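Local coordinates for peptide ABC transporter permease (Staphylococcus hominis, PDB 6EXS), which probably carries peptides and thioalcohol-conjugated peptides, the precursors of axillary malodour, across the cell membrane as a POT family transporter, at residues 34-46 against 303-315. Sequence-based numbering, arbitrary orientation. Where two conformers were deposited one is given.
Sequences GMRAMLIFYMYFA and EQGSNVLNIYGLE. With C3H (2-[[(2~{R})-2-azanyl-3-[(3~{S})-3-methyl-1-oxidanyl-hexan-3-yl]sulfanyl-propanoyl]amino]ethanoic acid), chain O.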
loop_
_atom_site.group_PDB
_atom_site.type_symbol
_atom_site.label_atom_id
_atom_site.label_comp_id
_atom_site.label_asym_id
_atom_site.label_seq_id
_atom_site.Cartn_x
_atom_site.Cartn_y
_atom_site.Cartn_z
ATOM N N GLY A 34 1.574 -0.000 -12.414
ATOM C CA GLY A 34 1.154 -0.006 -13.808
ATOM C C GLY A 34 0.045 -1.007 -14.042
ATOM O O GLY A 34 -0.973 -0.684 -14.665
ATOM N N MET A 35 0.235 -2.231 -13.512
ATOM C CA MET A 35 -0.745 -3.324 -13.545
ATOM C C MET A 35 -2.015 -2.861 -12.789
ATOM O O MET A 35 -3.123 -3.065 -13.290
ATOM C CB MET A 35 -0.110 -4.578 -12.894
ATOM C CG MET A 35 -1.041 -5.754 -12.670
ATOM S SD MET A 35 -2.094 -5.603 -11.211
ATOM C CE MET A 35 -0.810 -5.487 -9.822
ATOM N N ARG A 36 -1.822 -2.233 -11.587
ATOM C CA ARG A 36 -2.873 -1.697 -10.710
ATOM C C ARG A 36 -3.738 -0.638 -11.413
ATOM O O ARG A 36 -4.966 -0.671 -11.309
ATOM C CB ARG A 36 -2.241 -1.092 -9.444
ATOM C CG ARG A 36 -2.614 -1.798 -8.154
ATOM C CD ARG A 36 -3.732 -1.059 -7.446
ATOM N NE ARG A 36 -3.269 -0.282 -6.293
ATOM C CZ ARG A 36 -2.979 1.017 -6.309
ATOM N NH1 ARG A 36 -3.065 1.712 -7.438
ATOM N NH2 ARG A 36 -2.599 1.628 -5.199
ATOM N N ALA A 37 -3.089 0.308 -12.126
ATOM C CA ALA A 37 -3.750 1.396 -12.858
ATOM C C ALA A 37 -4.685 0.866 -13.954
ATOM O O ALA A 37 -5.721 1.464 -14.207
ATOM C CB ALA A 37 -2.708 2.316 -13.477
ATOM N N MET A 38 -4.308 -0.268 -14.582
ATOM C CA MET A 38 -5.029 -0.956 -15.651
ATOM C C MET A 38 -6.073 -1.921 -15.128
ATOM O O MET A 38 -7.108 -2.079 -15.768
ATOM C CB MET A 38 -4.049 -1.762 -16.518
ATOM C CG MET A 38 -3.071 -0.925 -17.308
ATOM S SD MET A 38 -2.168 -1.962 -18.489
ATOM C CE MET A 38 -3.242 -1.889 -19.851
ATOM N N LEU A 39 -5.781 -2.619 -14.009
ATOM C CA LEU A 39 -6.637 -3.672 -13.444
ATOM C C LEU A 39 -8.099 -3.270 -13.252
ATOM O O LEU A 39 -8.967 -4.053 -13.636
ATOM C CB LEU A 39 -6.065 -4.263 -12.141
ATOM C CG LEU A 39 -6.515 -5.699 -11.811
ATOM C CD1 LEU A 39 -5.879 -6.722 -12.751
ATOM C CD2 LEU A 39 -6.175 -6.057 -10.370
ATOM N N ILE A 40 -8.382 -2.073 -12.703
ATOM C CA ILE A 40 -9.762 -1.630 -12.460
ATOM C C ILE A 40 -10.566 -1.553 -13.770
ATOM O O ILE A 40 -11.665 -2.098 -13.821
ATOM C CB ILE A 40 -9.860 -0.327 -11.592
ATOM C CG1 ILE A 40 -11.342 0.051 -11.263
ATOM C CG2 ILE A 40 -9.076 0.874 -12.183
ATOM C CD1 ILE A 40 -12.114 -0.896 -10.345
ATOM N N PHE A 41 -9.998 -0.955 -14.832
ATOM C CA PHE A 41 -10.655 -0.829 -16.135
ATOM C C PHE A 41 -10.767 -2.162 -16.846
ATOM O O PHE A 41 -11.837 -2.475 -17.362
ATOM C CB PHE A 41 -9.976 0.234 -16.998
ATOM C CG PHE A 41 -9.842 1.529 -16.242
ATOM C CD1 PHE A 41 -10.968 2.259 -15.880
ATOM C CD2 PHE A 41 -8.596 1.974 -15.812
ATOM C CE1 PHE A 41 -10.847 3.421 -15.125
ATOM C CE2 PHE A 41 -8.476 3.148 -15.078
ATOM C CZ PHE A 41 -9.601 3.853 -14.718
ATOM N N TYR A 42 -9.695 -2.978 -16.809
ATOM C CA TYR A 42 -9.677 -4.317 -17.391
ATOM C C TYR A 42 -10.809 -5.189 -16.810
ATOM O O TYR A 42 -11.444 -5.919 -17.556
ATOM C CB TYR A 42 -8.316 -4.975 -17.139
ATOM C CG TYR A 42 -8.220 -6.411 -17.601
ATOM C CD1 TYR A 42 -8.450 -6.753 -18.934
ATOM C CD2 TYR A 42 -7.847 -7.424 -16.722
ATOM C CE1 TYR A 42 -8.317 -8.067 -19.377
ATOM C CE2 TYR A 42 -7.707 -8.744 -17.155
ATOM C CZ TYR A 42 -7.946 -9.061 -18.486
ATOM O OH TYR A 42 -7.813 -10.357 -18.926
ATOM N N MET A 43 -11.079 -5.085 -15.491
ATOM C CA MET A 43 -12.144 -5.840 -14.827
ATOM C C MET A 43 -13.578 -5.422 -15.217
ATOM O O MET A 43 -14.360 -6.294 -15.612
ATOM C CB MET A 43 -11.969 -5.802 -13.305
ATOM C CG MET A 43 -10.792 -6.611 -12.828
ATOM S SD MET A 43 -10.771 -6.805 -11.044
ATOM C CE MET A 43 -10.170 -5.217 -10.538
ATOM N N TYR A 44 -13.947 -4.118 -15.078
ATOM C CA TYR A 44 -15.331 -3.718 -15.341
ATOM C C TYR A 44 -15.619 -3.332 -16.800
ATOM O O TYR A 44 -16.803 -3.272 -17.166
ATOM C CB TYR A 44 -15.838 -2.641 -14.360
ATOM C CG TYR A 44 -15.533 -1.203 -14.718
ATOM C CD1 TYR A 44 -14.323 -0.621 -14.367
ATOM C CD2 TYR A 44 -16.499 -0.391 -15.311
ATOM C CE1 TYR A 44 -14.046 0.709 -14.665
ATOM C CE2 TYR A 44 -16.242 0.951 -15.590
ATOM C CZ TYR A 44 -15.008 1.493 -15.273
ATOM O OH TYR A 44 -14.718 2.806 -15.550
ATOM N N PHE A 45 -14.580 -3.128 -17.648
ATOM C CA PHE A 45 -14.842 -2.840 -19.065
ATOM C C PHE A 45 -15.490 -4.086 -19.696
ATOM O O PHE A 45 -15.162 -5.212 -19.301
ATOM C CB PHE A 45 -13.575 -2.422 -19.843
ATOM C CG PHE A 45 -13.096 -0.980 -19.734
ATOM C CD1 PHE A 45 -13.602 -0.127 -18.754
ATOM C CD2 PHE A 45 -12.112 -0.488 -20.593
ATOM C CE1 PHE A 45 -13.145 1.196 -18.648
ATOM C CE2 PHE A 45 -11.665 0.837 -20.494
ATOM C CZ PHE A 45 -12.189 1.670 -19.527
ATOM N N ALA A 46 -16.448 -3.877 -20.631
ATOM C CA ALA A 46 -17.164 -4.946 -21.322
ATOM C C ALA A 46 -16.229 -5.890 -22.087
ATOM O O ALA A 46 -15.109 -5.501 -22.425
ATOM C CB ALA A 46 -18.192 -4.347 -22.270
ATOM N N GLU A 303 -6.929 5.422 -0.298
ATOM C CA GLU A 303 -6.903 4.221 -1.142
ATOM C C GLU A 303 -8.138 4.074 -2.056
ATOM O O GLU A 303 -8.157 3.192 -2.925
ATOM C CB GLU A 303 -6.676 2.958 -0.310
ATOM C CG GLU A 303 -5.291 2.856 0.315
ATOM C CD GLU A 303 -4.154 2.437 -0.595
ATOM O OE1 GLU A 303 -4.363 2.343 -1.828
ATOM O OE2 GLU A 303 -3.043 2.203 -0.068
ATOM N N GLN A 304 -9.131 4.971 -1.904
ATOM C CA GLN A 304 -10.320 4.957 -2.751
ATOM C C GLN A 304 -10.114 5.722 -4.049
ATOM O O GLN A 304 -10.965 5.650 -4.931
ATOM C CB GLN A 304 -11.563 5.435 -2.002
ATOM C CG GLN A 304 -12.314 4.322 -1.293
ATOM C CD GLN A 304 -13.403 4.882 -0.413
ATOM O OE1 GLN A 304 -14.236 5.689 -0.847
ATOM N NE2 GLN A 304 -13.419 4.470 0.851
ATOM N N GLY A 305 -8.982 6.403 -4.186
ATOM C CA GLY A 305 -8.650 7.097 -5.422
ATOM C C GLY A 305 -8.259 6.142 -6.535
ATOM O O GLY A 305 -8.140 6.559 -7.693
ATOM N N SER A 306 -8.017 4.851 -6.190
ATOM C CA SER A 306 -7.629 3.803 -7.140
ATOM C C SER A 306 -8.815 3.028 -7.704
ATOM O O SER A 306 -8.642 2.335 -8.700
ATOM C CB SER A 306 -6.639 2.833 -6.499
ATOM O OG SER A 306 -7.175 2.237 -5.328
ATOM N N ASN A 307 -10.004 3.124 -7.077
ATOM C CA ASN A 307 -11.191 2.372 -7.514
ATOM C C ASN A 307 -12.524 3.148 -7.482
ATOM O O ASN A 307 -13.478 2.703 -8.107
ATOM C CB ASN A 307 -11.321 1.070 -6.694
ATOM C CG ASN A 307 -11.514 1.248 -5.203
ATOM O OD1 ASN A 307 -11.149 2.261 -4.603
ATOM N ND2 ASN A 307 -12.058 0.242 -4.563
ATOM N N VAL A 308 -12.602 4.268 -6.733
ATOM C CA VAL A 308 -13.841 5.040 -6.570
ATOM C C VAL A 308 -13.774 6.422 -7.267
ATOM O O VAL A 308 -14.635 6.718 -8.107
ATOM C CB VAL A 308 -14.255 5.142 -5.065
ATOM C CG1 VAL A 308 -15.459 6.061 -4.861
ATOM C CG2 VAL A 308 -14.523 3.759 -4.466
ATOM N N LEU A 309 -12.786 7.259 -6.902
ATOM C CA LEU A 309 -12.644 8.619 -7.434
ATOM C C LEU A 309 -12.340 8.676 -8.944
ATOM O O LEU A 309 -12.858 9.565 -9.627
ATOM C CB LEU A 309 -11.604 9.414 -6.623
ATOM C CG LEU A 309 -11.674 10.953 -6.688
ATOM C CD1 LEU A 309 -13.074 11.482 -6.320
ATOM C CD2 LEU A 309 -10.595 11.580 -5.800
ATOM N N ASN A 310 -11.543 7.709 -9.457
ATOM C CA ASN A 310 -11.173 7.588 -10.874
ATOM C C ASN A 310 -12.354 7.191 -11.810
ATOM O O ASN A 310 -12.465 7.749 -12.907
ATOM C CB ASN A 310 -9.976 6.635 -11.048
ATOM C CG ASN A 310 -10.101 5.273 -10.407
ATOM O OD1 ASN A 310 -10.922 5.037 -9.519
ATOM N ND2 ASN A 310 -9.248 4.348 -10.829
ATOM N N ILE A 311 -13.215 6.219 -11.383
ATOM C CA ILE A 311 -14.404 5.782 -12.130
ATOM C C ILE A 311 -15.417 6.939 -12.148
ATOM O O ILE A 311 -16.058 7.173 -13.172
ATOM C CB ILE A 311 -15.031 4.472 -11.581
ATOM C CG1 ILE A 311 -14.033 3.294 -11.604
ATOM C CG2 ILE A 311 -16.318 4.114 -12.347
ATOM C CD1 ILE A 311 -14.601 1.967 -10.994
ATOM N N TYR A 312 -15.533 7.673 -11.015
ATOM C CA TYR A 312 -16.405 8.849 -10.888
ATOM C C TYR A 312 -15.945 9.946 -11.848
ATOM O O TYR A 312 -16.779 10.555 -12.502
ATOM C CB TYR A 312 -16.433 9.371 -9.442
ATOM C CG TYR A 312 -17.416 10.501 -9.211
ATOM C CD1 TYR A 312 -18.791 10.271 -9.224
ATOM C CD2 TYR A 312 -16.975 11.795 -8.951
ATOM C CE1 TYR A 312 -19.700 11.297 -8.970
ATOM C CE2 TYR A 312 -17.875 12.834 -8.717
ATOM C CZ TYR A 312 -19.237 12.581 -8.723
ATOM O OH TYR A 312 -20.124 13.599 -8.483
ATOM N N GLY A 313 -14.634 10.151 -11.951
ATOM C CA GLY A 313 -14.052 11.115 -12.872
ATOM C C GLY A 313 -14.325 10.729 -14.314
ATOM O O GLY A 313 -14.783 11.562 -15.100
ATOM N N LEU A 314 -14.084 9.445 -14.661
ATOM C CA LEU A 314 -14.311 8.889 -16.002
ATOM C C LEU A 314 -15.781 8.983 -16.437
ATOM O O LEU A 314 -16.072 9.315 -17.596
ATOM C CB LEU A 314 -13.803 7.421 -16.052
ATOM C CG LEU A 314 -13.932 6.632 -17.367
ATOM C CD1 LEU A 314 -13.185 7.303 -18.518
ATOM C CD2 LEU A 314 -13.399 5.248 -17.209
ATOM N N GLU A 315 -16.700 8.719 -15.501
ATOM C CA GLU A 315 -18.137 8.701 -15.771
ATOM C C GLU A 315 -18.867 10.035 -15.605
ATOM O O GLU A 315 -19.884 10.237 -16.261
ATOM C CB GLU A 315 -18.824 7.634 -14.910
ATOM C CG GLU A 315 -18.456 6.217 -15.293
ATOM C CD GLU A 315 -19.042 5.146 -14.399
ATOM O OE1 GLU A 315 -19.694 5.492 -13.386
ATOM O OE2 GLU A 315 -18.820 3.951 -14.698
HETATM O O2 C3H O . 3.140 4.052 -3.332
HETATM C C11 C3H O . 3.123 5.231 -3.339
HETATM O O3 C3H O . 3.594 5.957 -2.387
HETATM C C10 C3H O . 2.504 6.075 -4.415
HETATM N N1 C3H O . 1.409 5.425 -5.092
HETATM C C9 C3H O . 0.174 5.479 -4.621
HETATM O O1 C3H O . -0.109 5.231 -3.459
HETATM C C8 C3H O . -0.922 5.882 -5.553
HETATM N N C3H O . -0.446 5.776 -6.925
HETATM C C7 C3H O . -2.134 4.962 -5.398
HETATM S S C3H O . -3.545 5.589 -4.449
HETATM C C3 C3H O . -4.375 7.022 -5.322
HETATM C C4 C3H O . -4.985 6.453 -6.577
HETATM C C5 C3H O . -3.311 8.107 -5.532
HETATM C C6 C3H O . -3.684 9.281 -6.409
HETATM O O C3H O . -2.876 9.376 -7.536
HETATM C C2 C3H O . -5.475 7.627 -4.453
HETATM C C1 C3H O . -5.264 9.076 -4.047
HETATM C C C3H O . -6.405 9.584 -3.207
HETATM O O HOH W 1 -6.001 2.000 -10.028
HETATM O O HOH W 2 -6.609 3.246 -12.467
#
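At the wall of the peptide-conjugate pocket, Arg-36 reaches from helix 16-44 toward Glu-303 and Ser-306. In one of its two modelled conformers the chain bends at chi2 and chi3, which sets the guanidinium beside the ligand: NH2 lies 3.4 Å from C7 of C3H, at the guanidinium edge, while Ser-306 CB sits over one face. The salt bridge to Glu-303 is long and tentative, 3.9 Å from NH2 to OE1, with the two planes 86° apart; OE2 of that carboxylate accepts a hydrogen bond from Asn-441 ND2. Ser-306 OG turns back to Glu-303 O at 2.8 Å, and the neighbouring Gly-305 packs its backbone against C4 of the ligand. In this major facilitator fold the contact joins the first transmembrane helix to a break in the path of a later one, between helices 279-302 and 309-316. No direct hydrogen bond crosses; one water donates to both Arg-36 O and Ser-306 O, and a second donates to Ala-37 O and weakly accepts from Asn-310 ND2. Past the waters, a chi1 of -176° swings Ile-40 CG1 to Ile-311 CD1, 3.8 Å off, leaving CG2 for Asn-310 ND2. At the C-terminal end of helix 16-44, Leu-314 CD2 touches Phe-41 CE1, the Tyr-44 hydroxyl and the Phe-45 ring edge.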